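Local structure of dipeptidase (Streptococcus thermophilus, 3PEB) at residues S5-F13 with L126-R134. The protein is probably a manganese-dependent hydrolase of the M24B peptidase family, seen here only as its N-terminal creatinase/prolidase-type domain. Numbering follows the deposited sequence. Where two conformers were deposited one is given.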
ATOM      1  N   SER A   5      -4.899   1.910  16.794  1.00 46.24           N
ATOM      2  CA  SER A   5      -4.357   2.837  15.820  1.00 42.36           C
ATOM      3  C   SER A   5      -5.166   2.723  14.514  1.00 38.67           C
ATOM      4  O   SER A   5      -5.990   1.812  14.338  1.00 35.57           O
ATOM      5  CB  SER A   5      -2.892   2.508  15.538  1.00 41.35           C
ATOM      6  OG  SER A   5      -2.806   1.269  14.820  1.00 37.92           O
ATOM      7  N   LYS A   6      -4.933   3.653  13.601  1.00 36.25           N
ATOM      8  CA  LYS A   6      -5.644   3.609  12.324  1.00 34.91           C
ATOM      9  C   LYS A   6      -5.199   2.386  11.506  1.00 32.40           C
ATOM     10  O   LYS A   6      -6.007   1.769  10.823  1.00 32.03           O
ATOM     11  CB  LYS A   6      -5.407   4.907  11.550  1.00 35.20           C
ATOM     12  CG  LYS A   6      -6.056   6.139  12.198  1.00 39.40           C
ATOM     13  CD  LYS A   6      -5.579   7.385  11.490  1.00 42.23           C
ATOM     14  CE  LYS A   6      -5.899   8.694  12.194  1.00 46.42           C
ATOM     15  NZ  LYS A   6      -5.063   9.792  11.555  1.00 48.08           N
ATOM     16  N   LEU A   7      -3.917   2.033  11.578  1.00 31.22           N
ATOM     17  CA  LEU A   7      -3.432   0.805  10.931  1.00 30.02           C
ATOM     18  C   LEU A   7      -4.007  -0.465  11.580  1.00 30.68           C
ATOM     19  O   LEU A   7      -4.269  -1.438  10.867  1.00 29.00           O
ATOM     20  CB  LEU A   7      -1.901   0.769  10.900  1.00 30.04           C
ATOM     21  CG  LEU A   7      -1.269   1.773   9.947  1.00 31.60           C
ATOM     22  CD1 LEU A   7       0.265   1.873  10.138  1.00 34.04           C
ATOM     23  CD2 LEU A   7      -1.621   1.431   8.475  1.00 30.75           C
ATOM     24  N   ASP A   8      -4.206  -0.452  12.901  1.00 32.31           N
ATOM     25  CA  ASP A   8      -4.914  -1.549  13.608  1.00 34.07           C
ATOM     26  C   ASP A   8      -6.335  -1.737  13.052  1.00 34.20           C
ATOM     27  O   ASP A   8      -6.804  -2.861  12.895  1.00 34.19           O
ATOM     28  CB  ASP A   8      -5.040  -1.295  15.113  1.00 36.39           C
ATOM     29  CG  ASP A   8      -3.715  -1.409  15.880  1.00 38.57           C
ATOM     30  OD1 ASP A   8      -2.734  -2.036  15.417  1.00 38.13           O
ATOM     31  OD2 ASP A   8      -3.666  -0.812  16.968  1.00 40.48           O
ATOM     32  N   ARG A   9      -7.015  -0.622  12.765  1.00 34.63           N
ATOM     33  CA  ARG A   9      -8.383  -0.663  12.257  0.50 34.26           C
ATOM     34  C   ARG A   9      -8.410  -1.253  10.852  1.00 32.36           C
ATOM     35  O   ARG A   9      -9.301  -2.001  10.526  1.00 32.05           O
ATOM     36  CB  ARG A   9      -9.028   0.726  12.257  0.50 35.30           C
ATOM     37  CG  ARG A   9      -9.477   1.201  13.627  0.50 37.36           C
ATOM     38  CD  ARG A   9     -10.505   2.318  13.510  0.50 40.13           C
ATOM     39  NE  ARG A   9      -9.894   3.631  13.614  0.50 42.58           N
ATOM     40  CZ  ARG A   9     -10.453   4.760  13.187  0.50 44.16           C
ATOM     41  NH1 ARG A   9     -11.647   4.747  12.607  0.50 44.26           N
ATOM     42  NH2 ARG A   9      -9.807   5.906  13.340  0.50 45.32           N
ATOM     43  N   ILE A  10      -7.418  -0.910  10.025  1.00 29.98           N
ATOM     44  CA  ILE A  10      -7.295  -1.505   8.679  1.00 28.15           C
ATOM     45  C   ILE A  10      -7.085  -3.008   8.820  1.00 28.20           C
ATOM     46  O   ILE A  10      -7.712  -3.791   8.111  1.00 27.68           O
ATOM     47  CB  ILE A  10      -6.133  -0.909   7.843  1.00 26.41           C
ATOM     48  CG1 ILE A  10      -6.424   0.561   7.498  1.00 26.10           C
ATOM     49  CG2 ILE A  10      -5.913  -1.761   6.535  1.00 25.26           C
ATOM     50  CD1 ILE A  10      -7.383   0.769   6.285  1.00 26.36           C
ATOM     51  N   ARG A  11      -6.181  -3.413   9.713  1.00 28.11           N
ATOM     52  CA  ARG A  11      -5.911  -4.844   9.890  1.00 28.10           C
ATOM     53  C   ARG A  11      -7.140  -5.610  10.418  1.00 29.09           C
ATOM     54  O   ARG A  11      -7.386  -6.738   9.997  1.00 28.96           O
ATOM     55  CB  ARG A  11      -4.687  -5.073  10.785  1.00 29.24           C
ATOM     56  CG  ARG A  11      -3.340  -4.720  10.091  1.00 27.51           C
ATOM     57  CD  ARG A  11      -2.140  -5.120  10.946  1.00 28.58           C
ATOM     58  NE  ARG A  11      -1.947  -4.144  12.008  1.00 29.16           N
ATOM     59  CZ  ARG A  11      -1.108  -3.115  11.968  1.00 30.48           C
ATOM     60  NH1 ARG A  11      -0.296  -2.914  10.941  1.00 28.81           N
ATOM     61  NH2 ARG A  11      -1.054  -2.286  13.001  1.00 33.73           N
ATOM     62  N   HIS A  12      -7.930  -4.992  11.301  1.00 29.96           N
ATOM     63  CA  HIS A  12      -9.160  -5.622  11.809  1.00 31.48           C
ATOM     64  C   HIS A  12     -10.148  -5.839  10.657  1.00 30.10           C
ATOM     65  O   HIS A  12     -10.779  -6.893  10.543  1.00 30.93           O
ATOM     66  CB  HIS A  12      -9.785  -4.752  12.930  1.00 33.30           C
ATOM     67  CG  HIS A  12     -11.074  -5.284  13.482  1.00 38.90           C
ATOM     68  ND1 HIS A  12     -11.124  -6.150  14.555  1.00 46.27           N
ATOM     69  CD2 HIS A  12     -12.365  -5.059  13.125  1.00 43.50           C
ATOM     70  CE1 HIS A  12     -12.387  -6.446  14.827  1.00 47.63           C
ATOM     71  NE2 HIS A  12     -13.157  -5.807  13.965  1.00 46.44           N
ATOM     72  N   PHE A  13     -10.298  -4.820   9.823  1.00 29.25           N
ATOM     73  CA  PHE A  13     -11.164  -4.901   8.658  1.00 28.71           C
ATOM     74  C   PHE A  13     -10.720  -6.012   7.706  1.00 27.89           C
ATOM     75  O   PHE A  13     -11.560  -6.792   7.235  1.00 29.78           O
ATOM     76  CB  PHE A  13     -11.181  -3.560   7.924  1.00 28.60           C
ATOM     77  CG  PHE A  13     -11.891  -3.616   6.605  1.00 30.04           C
ATOM     78  CD1 PHE A  13     -11.211  -3.931   5.463  1.00 30.16           C
ATOM     79  CD2 PHE A  13     -13.268  -3.410   6.530  1.00 32.56           C
ATOM     80  CE1 PHE A  13     -11.883  -3.987   4.213  1.00 30.94           C
ATOM     81  CE2 PHE A  13     -13.943  -3.469   5.308  1.00 33.69           C
ATOM     82  CZ  PHE A  13     -13.242  -3.771   4.152  1.00 33.83           C
ATOM     83  N   LEU A 126     -11.516  -1.216  -1.139  1.00 26.07           N
ATOM     84  CA  LEU A 126     -11.251  -0.641   0.188  1.00 25.32           C
ATOM     85  C   LEU A 126     -11.829   0.747   0.363  1.00 25.66           C
ATOM     86  O   LEU A 126     -11.924   1.240   1.494  1.00 25.86           O
ATOM     87  CB  LEU A 126      -9.743  -0.533   0.398  1.00 24.47           C
ATOM     88  CG  LEU A 126      -9.220  -0.227   1.815  1.00 25.13           C
ATOM     89  CD1 LEU A 126      -9.616  -1.346   2.799  1.00 27.14           C
ATOM     90  CD2 LEU A 126      -7.706  -0.057   1.733  1.00 24.36           C
ATOM     91  N   THR A 127     -12.214   1.408  -0.734  1.00 27.05           N
ATOM     92  CA  THR A 127     -12.583   2.810  -0.650  1.00 28.01           C
ATOM     93  C   THR A 127     -13.750   3.080   0.312  1.00 29.39           C
ATOM     94  O   THR A 127     -13.706   4.047   1.086  1.00 29.92           O
ATOM     95  CB  THR A 127     -12.837   3.427  -2.078  1.00 28.63           C
ATOM     96  OG1 THR A 127     -11.584   3.595  -2.758  1.00 28.74           O
ATOM     97  CG2 THR A 127     -13.514   4.802  -1.935  1.00 30.44           C
ATOM     98  N   PRO A 128     -14.802   2.245   0.281  1.00 31.76           N
ATOM     99  CA  PRO A 128     -15.909   2.479   1.208  1.00 33.44           C
ATOM    100  C   PRO A 128     -15.478   2.448   2.691  1.00 33.39           C
ATOM    101  O   PRO A 128     -15.880   3.316   3.474  1.00 33.94           O
ATOM    102  CB  PRO A 128     -16.881   1.346   0.879  1.00 34.74           C
ATOM    103  CG  PRO A 128     -16.644   1.082  -0.595  1.00 35.16           C
ATOM    104  CD  PRO A 128     -15.138   1.210  -0.720  1.00 32.17           C
ATOM    105  N   PHE A 129     -14.615   1.502   3.044  1.00 32.73           N
ATOM    106  CA  PHE A 129     -14.103   1.451   4.399  1.00 32.84           C
ATOM    107  C   PHE A 129     -13.289   2.697   4.761  1.00 33.38           C
ATOM    108  O   PHE A 129     -13.457   3.249   5.879  1.00 34.61           O
ATOM    109  CB  PHE A 129     -13.311   0.190   4.652  1.00 32.21           C
ATOM    110  CG  PHE A 129     -12.883   0.057   6.094  1.00 34.10           C
ATOM    111  CD1 PHE A 129     -13.838  -0.102   7.082  1.00 36.82           C
ATOM    112  CD2 PHE A 129     -11.549   0.161   6.463  1.00 34.24           C
ATOM    113  CE1 PHE A 129     -13.470  -0.192   8.437  1.00 37.96           C
ATOM    114  CE2 PHE A 129     -11.181   0.066   7.825  1.00 34.78           C
ATOM    115  CZ  PHE A 129     -12.141  -0.105   8.785  1.00 36.24           C
ATOM    116  N   ILE A 130     -12.456   3.182   3.832  1.00 32.20           N
ATOM    117  CA  ILE A 130     -11.681   4.386   4.105  1.00 33.29           C
ATOM    118  C   ILE A 130     -12.622   5.567   4.406  1.00 35.77           C
ATOM    119  O   ILE A 130     -12.397   6.297   5.374  1.00 35.01           O
ATOM    120  CB  ILE A 130     -10.673   4.730   2.987  1.00 31.73           C
ATOM    121  CG1 ILE A 130      -9.623   3.615   2.810  1.00 30.23           C
ATOM    122  CG2 ILE A 130      -9.995   6.090   3.246  1.00 33.08           C
ATOM    123  CD1 ILE A 130      -8.905   3.172   4.060  1.00 29.51           C
ATOM    124  N   HIS A 131     -13.676   5.744   3.604  1.00 37.95           N
ATOM    125  CA  HIS A 131     -14.652   6.807   3.872  0.50 40.95           C
ATOM    126  C   HIS A 131     -15.322   6.624   5.244  1.00 42.68           C
ATOM    127  O   HIS A 131     -15.491   7.589   5.990  1.00 44.64           O
ATOM    128  CB  HIS A 131     -15.705   6.879   2.759  0.50 41.96           C
ATOM    129  CG  HIS A 131     -15.171   7.380   1.450  0.50 41.88           C
ATOM    130  ND1 HIS A 131     -14.232   8.386   1.361  0.50 43.98           N
ATOM    131  CD2 HIS A 131     -15.472   7.033   0.175  0.50 42.62           C
ATOM    132  CE1 HIS A 131     -13.954   8.615   0.087  0.50 43.28           C
ATOM    133  NE2 HIS A 131     -14.702   7.814  -0.652  0.50 42.17           N
ATOM    134  N   LYS A 132     -15.681   5.387   5.576  1.00 43.48           N
ATOM    135  CA  LYS A 132     -16.304   5.065   6.863  1.00 46.07           C
ATOM    136  C   LYS A 132     -15.390   5.475   8.032  1.00 46.51           C
ATOM    137  O   LYS A 132     -15.854   6.055   9.017  1.00 46.46           O
ATOM    138  CB  LYS A 132     -16.590   3.569   6.936  1.00 46.43           C
ATOM    139  CG  LYS A 132     -17.590   3.123   7.976  1.00 52.03           C
ATOM    140  CD  LYS A 132     -17.892   1.615   7.821  1.00 55.80           C
ATOM    141  CE  LYS A 132     -19.271   1.229   8.387  1.00 61.46           C
ATOM    142  NZ  LYS A 132     -19.289   1.250   9.879  1.00 64.15           N
HETATM  143  N   MSE A 133     -14.090   5.197   7.905  1.00 44.67           N
HETATM  144  CA  MSE A 133     -13.133   5.549   8.955  1.00 46.09           C
HETATM  145  C   MSE A 133     -13.122   7.043   9.236  1.00 49.59           C
HETATM  146  O   MSE A 133     -12.897   7.460  10.370  1.00 50.64           O
HETATM  147  CB  MSE A 133     -11.712   5.126   8.579  1.00 43.43           C
HETATM  148  CG  MSE A 133     -11.449   3.662   8.694  1.00 41.06           C
HETATM  149 SE   MSE A 133      -9.556   3.309   8.316  0.80 37.73          SE
HETATM  150  CE  MSE A 133      -8.853   3.881  10.040  1.00 34.89           C
ATOM    151  N   ARG A 134     -13.340   7.829   8.183  1.00 52.20           N
ATOM    152  CA  ARG A 134     -13.286   9.287   8.236  1.00 55.58           C
ATOM    153  C   ARG A 134     -14.671   9.906   8.136  1.00 57.70           C
ATOM    154  O   ARG A 134     -15.312  10.178   9.173  1.00 61.59           O
ATOM    155  CB  ARG A 134     -12.422   9.796   7.088  1.00 54.76           C
ATOM    156  CG  ARG A 134     -11.081   9.118   7.012  1.00 56.48           C
ATOM    157  CD  ARG A 134     -10.357   9.398   5.723  1.00 58.59           C
ATOM    158  NE  ARG A 134     -10.251  10.836   5.478  1.00 63.18           N
ATOM    159  CZ  ARG A 134      -9.616  11.359   4.438  1.00 64.41           C
ATOM    160  NH1 ARG A 134      -9.015  10.562   3.568  1.00 64.81           N
ATOM    161  NH2 ARG A 134      -9.578  12.680   4.274  1.00 66.18           N
TER
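Met133 N donates to Phe129 O at 2.9 Å, a helix bond joining two residues that both pack on 5-13. Met133 is a selenomethionine, and its methyl CE touches Lys6 O. No hydrogen bond links residues 5-13 to 126-134; the contact is mainly apolar and aromatic. CE also lies 3.6 Å above the plane of the Arg9 guanidinium, over its centre. A bend about the CG-SE bond (chi3 78°) brings the methyl against both Lys6 and Arg9, while SE rests 3.9 Å from Ile10 CD1. That same CD1 meets Ile130 CD1 at 3.6 Å and comes to the edge of the Phe129 ring, near its plane. Phe13 and Phe129 form an offset stack, with centroids 4.2 Å apart and planes 20° apart. In each, CG anti to the backbone N swings the ring across the gap, and the side chains slide past each other. The CB of each lies over the face of the other ring, a reciprocal CH-pi pair. The second face of Phe129 is covered by Met133 CG, 3.7 Å above its plane, so the ring is sandwiched. Leu126 CD1 approaches Phe13 CE1 at 3.8 Å. Ser5 and Asp8 form a capping box at the start of helix 6-16. The first and last helices of the modelled chain thus pack together, roughly antiparallel at 139°, with axes 11.6 Å apart. On the sheet side, Ile10 and Leu126 rest on Ala22 of strand 21-24. Tyr32 of helix 27-34 touches Arg9 and Met133 and binds Lys6 NZ through its carbonyl, while Tyr101 of strand 96-102 meets Phe13 edge-to-face.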